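Long-range contacts in transcriptional regulator, TetR family (Cytophaga hutchinsonii, PDB 3EUP), which probably binds DNA as a dimeric, all-helical transcriptional regulator of the TetR family, with a helix-turn-helix N-terminal domain and a C-terminal domain that pairs the subunits: residues A[65-70]-A[106-111]; A[18-23]-A[38-43]; A[163-168]-A[190-195]. All blocks are in the same frame, centred on the assembly; numbering follows the deposited sequence.

Interaction 1. Residues A[65-70]-A[106-111]; sequences YNWGHV and GGCPLL
W67 has CG anti to the backbone N (chi1 -176°), and L110 likewise (chi1 171°), a pairing in which the two side chains lie side by side and point the same way. The contact belongs to the core of the TetR fold: helix 55-78, the connecting helix of the family, meets the first turn of helix 109-117. P109, in that first turn, does much of the touching. Its CG sits 3.6 Å from W67 N and close to N66 C, while near the indole the same CG lies at the ring edge, in plane, 3.9 Å from W67 CE3. The pyrrolidine and the tryptophan side chain cross at about a right angle. On its other flanks P109 CB rests 3.7 Å from N66 CB, and CD approaches V70 CG2 at 4.0 Å. Farther out on the indole, L110 CB packs against CZ3 and L110 CD1 comes obliquely to CH2. An alanine in place of W67 would probably leave L110 CD1 and P109 CG without the indole they pack on and open a gap there. C108 occupies the N-cap position of helix 109-117; its sulfur approaches the W67 ring obliquely, but SG is not securely placed and the contact is doubtful. W67 also touches A131 of helix 122-148. L110 touches I132 and W135 of that helix and L174 of the second subunit, which puts this turn close to the dimer interface. The closest approach to the indole ring is that of L110 CD1 to W67 CH2, at 3.6 Å.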
loop_
_atom_site.group_PDB
_atom_site.type_symbol
_atom_site.label_atom_id
_atom_site.label_comp_id
_atom_site.label_asym_id
_atom_site.label_seq_id
_atom_site.Cartn_x
_atom_site.Cartn_y
_atom_site.Cartn_z
ATOM N N TYR A 65 -13.826 5.341 -11.652
ATOM C CA TYR A 65 -15.066 4.916 -10.963
ATOM C C TYR A 65 -14.825 4.417 -9.517
ATOM O O TYR A 65 -15.538 4.778 -8.587
ATOM C CB TYR A 65 -15.793 3.847 -11.781
ATOM C CG TYR A 65 -16.977 3.207 -11.101
ATOM C CD1 TYR A 65 -18.264 3.648 -11.369
ATOM C CD2 TYR A 65 -16.816 2.121 -10.241
ATOM C CE1 TYR A 65 -19.353 3.061 -10.788
ATOM C CE2 TYR A 65 -17.934 1.529 -9.615
ATOM C CZ TYR A 65 -19.189 1.993 -9.919
ATOM O OH TYR A 65 -20.316 1.446 -9.346
ATOM N N ASN A 66 -13.829 3.569 -9.351
ATOM C CA ASN A 66 -13.454 3.035 -8.033
ATOM C C ASN A 66 -13.089 4.091 -7.006
ATOM O O ASN A 66 -13.628 4.111 -5.879
ATOM C CB ASN A 66 -12.302 2.026 -8.188
ATOM C CG ASN A 66 -12.791 0.666 -8.650
ATOM O OD1 ASN A 66 -12.061 -0.085 -9.306
ATOM N ND2 ASN A 66 -14.036 0.358 -8.340
ATOM N N TRP A 67 -12.184 4.975 -7.409
ATOM C CA TRP A 67 -11.788 6.074 -6.579
ATOM C C TRP A 67 -12.918 7.112 -6.468
ATOM O O TRP A 67 -13.132 7.660 -5.398
ATOM C CB TRP A 67 -10.482 6.678 -7.082
ATOM C CG TRP A 67 -9.989 7.752 -6.199
ATOM C CD1 TRP A 67 -9.932 9.083 -6.484
ATOM C CD2 TRP A 67 -9.577 7.613 -4.837
ATOM N NE1 TRP A 67 -9.442 9.768 -5.406
ATOM C CE2 TRP A 67 -9.229 8.887 -4.378
ATOM C CE3 TRP A 67 -9.430 6.517 -3.975
ATOM C CZ2 TRP A 67 -8.730 9.105 -3.104
ATOM C CZ3 TRP A 67 -8.934 6.731 -2.708
ATOM C CH2 TRP A 67 -8.587 8.012 -2.287
ATOM N N GLY A 68 -13.641 7.377 -7.556
ATOM C CA GLY A 68 -14.796 8.280 -7.474
ATOM C C GLY A 68 -15.795 7.777 -6.416
ATOM O O GLY A 68 -16.436 8.569 -5.693
ATOM N N HIS A 69 -15.930 6.453 -6.322
ATOM C CA HIS A 69 -16.790 5.867 -5.315
ATOM C C HIS A 69 -16.263 6.114 -3.904
ATOM O O HIS A 69 -17.055 6.460 -2.999
ATOM C CB HIS A 69 -16.951 4.380 -5.527
ATOM C CG HIS A 69 -17.951 3.763 -4.614
ATOM N ND1 HIS A 69 -17.597 3.127 -3.442
ATOM C CD2 HIS A 69 -19.301 3.729 -4.666
ATOM C CE1 HIS A 69 -18.688 2.707 -2.826
ATOM N NE2 HIS A 69 -19.734 3.061 -3.548
ATOM N N VAL A 70 -14.950 5.964 -3.695
ATOM C CA VAL A 70 -14.401 6.223 -2.368
ATOM C C VAL A 70 -14.612 7.706 -2.023
ATOM O O VAL A 70 -14.996 8.029 -0.912
ATOM C CB VAL A 70 -12.891 5.880 -2.243
ATOM C CG1 VAL A 70 -12.343 6.353 -0.868
ATOM C CG2 VAL A 70 -12.650 4.397 -2.440
ATOM N N GLY A 106 -12.152 -5.478 -3.467
ATOM C CA GLY A 106 -10.683 -5.427 -3.621
ATOM C C GLY A 106 -9.967 -4.338 -2.845
ATOM O O GLY A 106 -8.733 -4.300 -2.840
ATOM N N GLY A 107 -10.707 -3.435 -2.201
ATOM C CA GLY A 107 -10.110 -2.473 -1.276
ATOM C C GLY A 107 -9.801 -1.158 -1.952
ATOM O O GLY A 107 -10.539 -0.739 -2.863
ATOM N N CYS A 108 -8.718 -0.510 -1.524
ATOM C CA CYS A 108 -8.452 0.851 -1.927
ATOM C C CYS A 108 -7.834 0.864 -3.309
ATOM O O CYS A 108 -6.758 0.295 -3.504
ATOM C CB CYS A 108 -7.504 1.559 -0.966
ATOM S SG CYS A 108 -7.177 3.270 -1.413
ATOM N N PRO A 109 -8.514 1.515 -4.279
ATOM C CA PRO A 109 -7.929 1.588 -5.617
ATOM C C PRO A 109 -6.638 2.418 -5.689
ATOM O O PRO A 109 -5.822 2.232 -6.608
ATOM C CB PRO A 109 -9.031 2.207 -6.459
ATOM C CG PRO A 109 -9.941 2.910 -5.492
ATOM C CD PRO A 109 -9.853 2.130 -4.207
ATOM N N LEU A 110 -6.446 3.334 -4.739
ATOM C CA LEU A 110 -5.294 4.204 -4.792
ATOM C C LEU A 110 -4.069 3.377 -4.417
ATOM O O LEU A 110 -3.044 3.378 -5.120
ATOM C CB LEU A 110 -5.534 5.400 -3.874
ATOM C CG LEU A 110 -4.444 6.384 -3.562
ATOM C CD1 LEU A 110 -5.062 7.562 -2.773
ATOM C CD2 LEU A 110 -3.353 5.675 -2.785
ATOM N N LEU A 111 -4.218 2.614 -3.334
ATOM C CA LEU A 111 -3.204 1.673 -2.944
ATOM C C LEU A 111 -2.992 0.648 -4.044
ATOM O O LEU A 111 -1.896 0.427 -4.446
ATOM C CB LEU A 111 -3.693 1.042 -1.646
ATOM C CG LEU A 111 -2.861 0.181 -0.781
ATOM C CD1 LEU A 111 -1.533 0.857 -0.357
ATOM C CD2 LEU A 111 -3.743 -0.187 0.463
#

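Interaction 2. Residues A[18-23]-A[38-43]; sequences ESTAPV and TEATNL
Methyl groups make the tightest part of this contact: T20 CG2 and T41 CG2 meet at 3.5 Å, closer than carbons usually pack, with the two threonine side chains crossing obliquely. In both residues OG1 stands between the backbone N and the carbonyl carbon (chi1 65° for T20, 66° for T41), which leaves CG2 anti to the carbonyl carbon. A second apolar contact is V23 CG2 against A40 CB, 4.0 Å apart, one turn farther along helix 10-31. S19 CB adds a carbon to the same patch, 4.0 Å from T41 CG2.

Backbone oxygens supply a second kind of packing. S19 CB lies 3.7 Å from A40 O, and A40 CB lies at a like distance from S19 O, so each of these two small residues rests its CB near the carbonyl of the other. S19 and T41 are also the pair whose CA atoms come nearest, at 5.7 Å.

The two helices belong to the N-terminal domain of the TetR family, whose helix-turn-helix probably reads DNA. Helix 34-41 is consistent with the first helix of that motif, held against helix 10-31 and followed, after a short turn, by helix 45-48. I48 on that next helix packs on T41, and V58 of helix 55-78 on T20.

Hydrogen bonding of the side chains runs along each helix. S19 OG hydrogen-bonds F15 O, T20 OG1 bonds I16 O and T41 OG1 bonds L37 O, all one turn back. T41 OG1 has a further role where helix 34-41 ends: it accepts from L43 N in an ST turn, at 3.0 Å and with a bent N-H...O angle of 139°.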
loop_
_atom_site.group_PDB
_atom_site.type_symbol
_atom_site.label_atom_id
_atom_site.label_comp_id
_atom_site.label_asym_id
_atom_site.label_seq_id
_atom_site.Cartn_x
_atom_site.Cartn_y
_atom_site.Cartn_z
ATOM N N GLU A 18 -18.854 -0.289 -14.561
ATOM C CA GLU A 18 -19.408 -0.827 -13.311
ATOM C C GLU A 18 -19.119 -2.310 -13.123
ATOM O O GLU A 18 -18.798 -2.726 -12.030
ATOM C CB GLU A 18 -20.921 -0.552 -13.240
ATOM C CG GLU A 18 -21.145 0.910 -12.979
ATOM C CD GLU A 18 -22.552 1.359 -13.050
ATOM O OE1 GLU A 18 -23.484 0.492 -13.097
ATOM O OE2 GLU A 18 -22.696 2.610 -13.047
ATOM N N SER A 19 -19.210 -3.085 -14.200
ATOM C CA SER A 19 -19.065 -4.534 -14.145
ATOM C C SER A 19 -17.626 -4.933 -13.996
ATOM O O SER A 19 -17.325 -5.964 -13.382
ATOM C CB SER A 19 -19.553 -5.170 -15.450
ATOM O OG SER A 19 -20.923 -4.945 -15.593
ATOM N N THR A 20 -16.733 -4.171 -14.626
ATOM C CA THR A 20 -15.354 -4.604 -14.679
ATOM C C THR A 20 -14.473 -3.960 -13.641
ATOM O O THR A 20 -13.386 -4.456 -13.420
ATOM C CB THR A 20 -14.699 -4.362 -16.050
ATOM O OG1 THR A 20 -14.622 -2.949 -16.307
ATOM C CG2 THR A 20 -15.512 -5.088 -17.164
ATOM N N ALA A 21 -14.929 -2.868 -13.026
ATOM C CA ALA A 21 -14.133 -2.156 -12.005
ATOM C C ALA A 21 -13.704 -3.046 -10.815
ATOM O O ALA A 21 -12.579 -2.893 -10.299
ATOM C CB ALA A 21 -14.867 -0.905 -11.503
ATOM N N PRO A 22 -14.573 -3.954 -10.352
ATOM C CA PRO A 22 -14.150 -4.874 -9.269
ATOM C C PRO A 22 -13.084 -5.866 -9.726
ATOM O O PRO A 22 -12.237 -6.283 -8.927
ATOM C CB PRO A 22 -15.445 -5.630 -8.930
ATOM C CG PRO A 22 -16.524 -4.767 -9.424
ATOM C CD PRO A 22 -16.009 -4.077 -10.626
ATOM N N VAL A 23 -13.107 -6.248 -11.002
ATOM C CA VAL A 23 -12.092 -7.147 -11.523
ATOM C C VAL A 23 -10.774 -6.375 -11.629
ATOM O O VAL A 23 -9.715 -6.899 -11.245
ATOM C CB VAL A 23 -12.426 -7.718 -12.927
ATOM C CG1 VAL A 23 -11.402 -8.737 -13.317
ATOM C CG2 VAL A 23 -13.849 -8.354 -12.951
ATOM N N THR A 38 -15.278 -10.139 -20.706
ATOM C CA THR A 38 -16.467 -10.662 -21.339
ATOM C C THR A 38 -17.287 -11.487 -20.337
ATOM O O THR A 38 -18.502 -11.472 -20.423
ATOM C CB THR A 38 -16.162 -11.492 -22.619
ATOM O OG1 THR A 38 -15.394 -12.652 -22.279
ATOM C CG2 THR A 38 -15.403 -10.681 -23.633
ATOM N N GLU A 39 -16.651 -12.192 -19.391
ATOM C CA GLU A 39 -17.420 -12.887 -18.352
ATOM C C GLU A 39 -18.089 -11.903 -17.402
ATOM O O GLU A 39 -19.256 -12.047 -17.089
ATOM C CB GLU A 39 -16.580 -13.846 -17.516
ATOM C CG GLU A 39 -16.145 -15.134 -18.215
ATOM C CD GLU A 39 -15.349 -16.075 -17.267
ATOM O OE1 GLU A 39 -15.266 -15.773 -16.036
ATOM O OE2 GLU A 39 -14.843 -17.125 -17.749
ATOM N N ALA A 40 -17.347 -10.908 -16.950
ATOM C CA ALA A 40 -17.869 -9.881 -16.008
ATOM C C ALA A 40 -19.045 -9.082 -16.609
ATOM O O ALA A 40 -20.005 -8.791 -15.912
ATOM C CB ALA A 40 -16.753 -8.933 -15.576
ATOM N N THR A 41 -18.970 -8.780 -17.902
ATOM C CA THR A 41 -19.981 -7.965 -18.552
ATOM C C THR A 41 -21.102 -8.810 -19.197
ATOM O O THR A 41 -22.179 -8.296 -19.495
ATOM C CB THR A 41 -19.331 -7.083 -19.658
ATOM O OG1 THR A 41 -18.818 -7.926 -20.714
ATOM C CG2 THR A 41 -18.212 -6.199 -19.075
ATOM N N ASN A 42 -20.833 -10.095 -19.433
ATOM C CA ASN A 42 -21.628 -10.935 -20.346
ATOM C C ASN A 42 -21.819 -10.298 -21.741
ATOM O O ASN A 42 -22.880 -10.438 -22.327
ATOM C CB ASN A 42 -23.015 -11.303 -19.744
ATOM C CG ASN A 42 -23.623 -12.555 -20.386
ATOM O OD1 ASN A 42 -22.902 -13.481 -20.701
ATOM N ND2 ASN A 42 -24.952 -12.576 -20.595
ATOM N N LEU A 43 -20.811 -9.580 -22.231
ATOM C CA LEU A 43 -20.855 -8.929 -23.540
ATOM C C LEU A 43 -19.729 -9.431 -24.383
ATOM O O LEU A 43 -18.720 -9.879 -23.860
ATOM C CB LEU A 43 -20.672 -7.411 -23.430
ATOM C CG LEU A 43 -21.706 -6.637 -22.627
ATOM C CD1 LEU A 43 -21.466 -5.137 -22.737
ATOM C CD2 LEU A 43 -23.064 -6.967 -23.094
#

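Interaction 3. Residues A[163-168]-A[190-195]; sequences FSMIAL and ESLEDL
Helices 158-179 and 182-197, the last two of the C-terminal domain, form an antiparallel helical hairpin at the dimer interface, in the manner of TetR-family regulators. Their short segments run at 169° with axes 10.0 Å apart, and leucine ends fill the space between. L168 reaches across with CD1, which lies 3.8 Å from L192 CA and 4.1 Å from L195 CD2, so its tip bears on the backbone of the facing helix as well as on side chains. L192 answers from the other helix. Its CG is anti to the backbone N (chi1 -177°), and beyond it CD1 meets M165 CA and M165 CG, each at 3.8 Å, the two side chains crossing at about a right angle. L195 brings CD2 to within 3.8 Å of S164 CB and 4.0 Å of M165 CG, so that this one methyl touches S164, M165 and L168. M165 also packs on L139 of helix 122-148, and L192 on L89.

The second subunit lies against the same hairpin. S164 OG and S191 OG each hydrogen-bond their counterpart, S191 and S164, on that subunit, and L168 packs on L168 of that chain. D194 OD2 adds a salt bridge to K160 NZ of the second subunit. Within the chain, then, the two helices are joined here by dispersion and the burial of aliphatic carbon, while directional bonds tie the subunits through D194, S191 and S164, whose OG also bonds K160 O one turn back in its own helix.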
loop_
_atom_site.group_PDB
_atom_site.type_symbol
_atom_site.label_atom_id
_atom_site.label_comp_id
_atom_site.label_asym_id
_atom_site.label_seq_id
_atom_site.Cartn_x
_atom_site.Cartn_y
_atom_site.Cartn_z
ATOM N N PHE A 163 -0.686 14.772 5.049
ATOM C CA PHE A 163 0.039 13.621 4.470
ATOM C C PHE A 163 0.132 12.477 5.468
ATOM O O PHE A 163 0.002 11.352 5.076
ATOM C CB PHE A 163 1.432 13.961 3.929
ATOM C CG PHE A 163 1.418 14.590 2.562
ATOM C CD1 PHE A 163 0.911 13.903 1.471
ATOM C CD2 PHE A 163 1.923 15.862 2.364
ATOM C CE1 PHE A 163 0.883 14.476 0.227
ATOM C CE2 PHE A 163 1.909 16.459 1.101
ATOM C CZ PHE A 163 1.400 15.765 0.025
ATOM N N SER A 164 0.285 12.770 6.749
ATOM C CA SER A 164 0.369 11.719 7.758
ATOM C C SER A 164 -0.924 10.942 7.927
ATOM O O SER A 164 -0.877 9.739 8.174
ATOM C CB SER A 164 0.789 12.279 9.106
ATOM O OG SER A 164 2.024 12.956 8.941
ATOM N N MET A 165 -2.051 11.629 7.803
ATOM C CA MET A 165 -3.390 11.027 7.862
ATOM C C MET A 165 -3.517 10.012 6.747
ATOM O O MET A 165 -3.950 8.881 6.977
ATOM C CB MET A 165 -4.514 12.099 7.691
ATOM C CG MET A 165 -4.754 13.076 8.887
ATOM S SD MET A 165 -6.037 14.368 8.545
ATOM C CE MET A 165 -7.424 13.242 8.260
ATOM N N ILE A 166 -3.155 10.443 5.539
ATOM C CA ILE A 166 -3.177 9.609 4.353
ATOM C C ILE A 166 -2.328 8.381 4.545
ATOM O O ILE A 166 -2.769 7.270 4.296
ATOM C CB ILE A 166 -2.773 10.421 3.105
ATOM C CG1 ILE A 166 -3.899 11.433 2.790
ATOM C CG2 ILE A 166 -2.481 9.468 1.903
ATOM C CD1 ILE A 166 -3.585 12.499 1.704
ATOM N N ALA A 167 -1.131 8.565 5.086
ATOM C CA ALA A 167 -0.263 7.452 5.369
ATOM C C ALA A 167 -0.901 6.503 6.343
ATOM O O ALA A 167 -0.831 5.284 6.179
ATOM C CB ALA A 167 1.106 7.940 5.900
ATOM N N LEU A 168 -1.482 7.048 7.396
ATOM C CA LEU A 168 -2.070 6.213 8.406
ATOM C C LEU A 168 -3.273 5.415 7.901
ATOM O O LEU A 168 -3.426 4.252 8.276
ATOM C CB LEU A 168 -2.453 7.030 9.626
ATOM C CG LEU A 168 -1.322 7.444 10.570
ATOM C CD1 LEU A 168 -1.885 8.460 11.623
ATOM C CD2 LEU A 168 -0.697 6.214 11.209
ATOM N N GLU A 190 -6.708 4.097 15.648
ATOM C CA GLU A 190 -6.572 4.704 16.963
ATOM C C GLU A 190 -5.468 5.796 16.948
ATOM O O GLU A 190 -5.641 6.898 17.503
ATOM C CB GLU A 190 -6.274 3.615 18.011
ATOM C CG GLU A 190 -6.697 3.954 19.362
ATOM C CD GLU A 190 -6.117 2.996 20.424
ATOM O OE1 GLU A 190 -5.948 1.768 20.122
ATOM O OE2 GLU A 190 -5.794 3.508 21.538
ATOM N N SER A 191 -4.343 5.510 16.306
ATOM C CA SER A 191 -3.328 6.530 16.149
ATOM C C SER A 191 -3.784 7.663 15.232
ATOM O O SER A 191 -3.339 8.740 15.405
ATOM C CB SER A 191 -1.996 5.933 15.648
ATOM O OG SER A 191 -1.374 5.150 16.672
ATOM N N LEU A 192 -4.625 7.430 14.235
ATOM C CA LEU A 192 -5.173 8.558 13.487
ATOM C C LEU A 192 -5.932 9.508 14.431
ATOM O O LEU A 192 -5.759 10.722 14.373
ATOM C CB LEU A 192 -6.107 8.078 12.402
ATOM C CG LEU A 192 -6.740 9.097 11.467
ATOM C CD1 LEU A 192 -5.675 9.858 10.617
ATOM C CD2 LEU A 192 -7.686 8.337 10.569
ATOM N N GLU A 193 -6.776 8.960 15.292
ATOM C CA GLU A 193 -7.436 9.782 16.307
ATOM C C GLU A 193 -6.452 10.557 17.187
ATOM O O GLU A 193 -6.652 11.736 17.460
ATOM C CB GLU A 193 -8.299 8.916 17.225
ATOM C CG GLU A 193 -9.606 8.515 16.636
ATOM C CD GLU A 193 -10.741 8.508 17.672
ATOM O OE1 GLU A 193 -10.441 8.481 18.888
ATOM O OE2 GLU A 193 -11.932 8.533 17.264
ATOM N N ASP A 194 -5.412 9.890 17.668
ATOM C CA ASP A 194 -4.379 10.572 18.467
ATOM C C ASP A 194 -3.717 11.745 17.684
ATOM O O ASP A 194 -3.447 12.801 18.249
ATOM C CB ASP A 194 -3.296 9.586 18.923
ATOM C CG ASP A 194 -3.859 8.442 19.771
ATOM O OD1 ASP A 194 -4.919 8.641 20.408
ATOM O OD2 ASP A 194 -3.256 7.341 19.816
ATOM N N LEU A 195 -3.453 11.562 16.395
ATOM C CA LEU A 195 -2.838 12.630 15.615
ATOM C C LEU A 195 -3.706 13.883 15.652
ATOM O O LEU A 195 -3.224 14.978 15.897
ATOM C CB LEU A 195 -2.606 12.178 14.153
ATOM C CG LEU A 195 -1.898 13.091 13.162
ATOM C CD1 LEU A 195 -0.414 13.300 13.574
ATOM C CD2 LEU A 195 -1.978 12.514 11.768
#

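In the fold
From the N terminus, interaction 2 comes first, bringing helix 34-41 back onto helix 10-31 across 14 intervening residues. Interaction 1 then closes a longer loop of 35 residues, from helix 55-78 to the start of helix 109-117, and interaction 3 closes one of 21, pairing helices 158-179 and 182-197. The three follow in series, none nesting or crossing. Interactions 1 and 2 touch, Y65 and N66 packing on E18 and A21 of helix 10-31, so helix 55-78 meets the probable DNA-binding domain there and, through interaction 1, helix 109-117 of the C-terminal domain. Interaction 3 lies apart, its centre about 35 Å from that of interaction 2; it and interaction 1 both touch the second subunit.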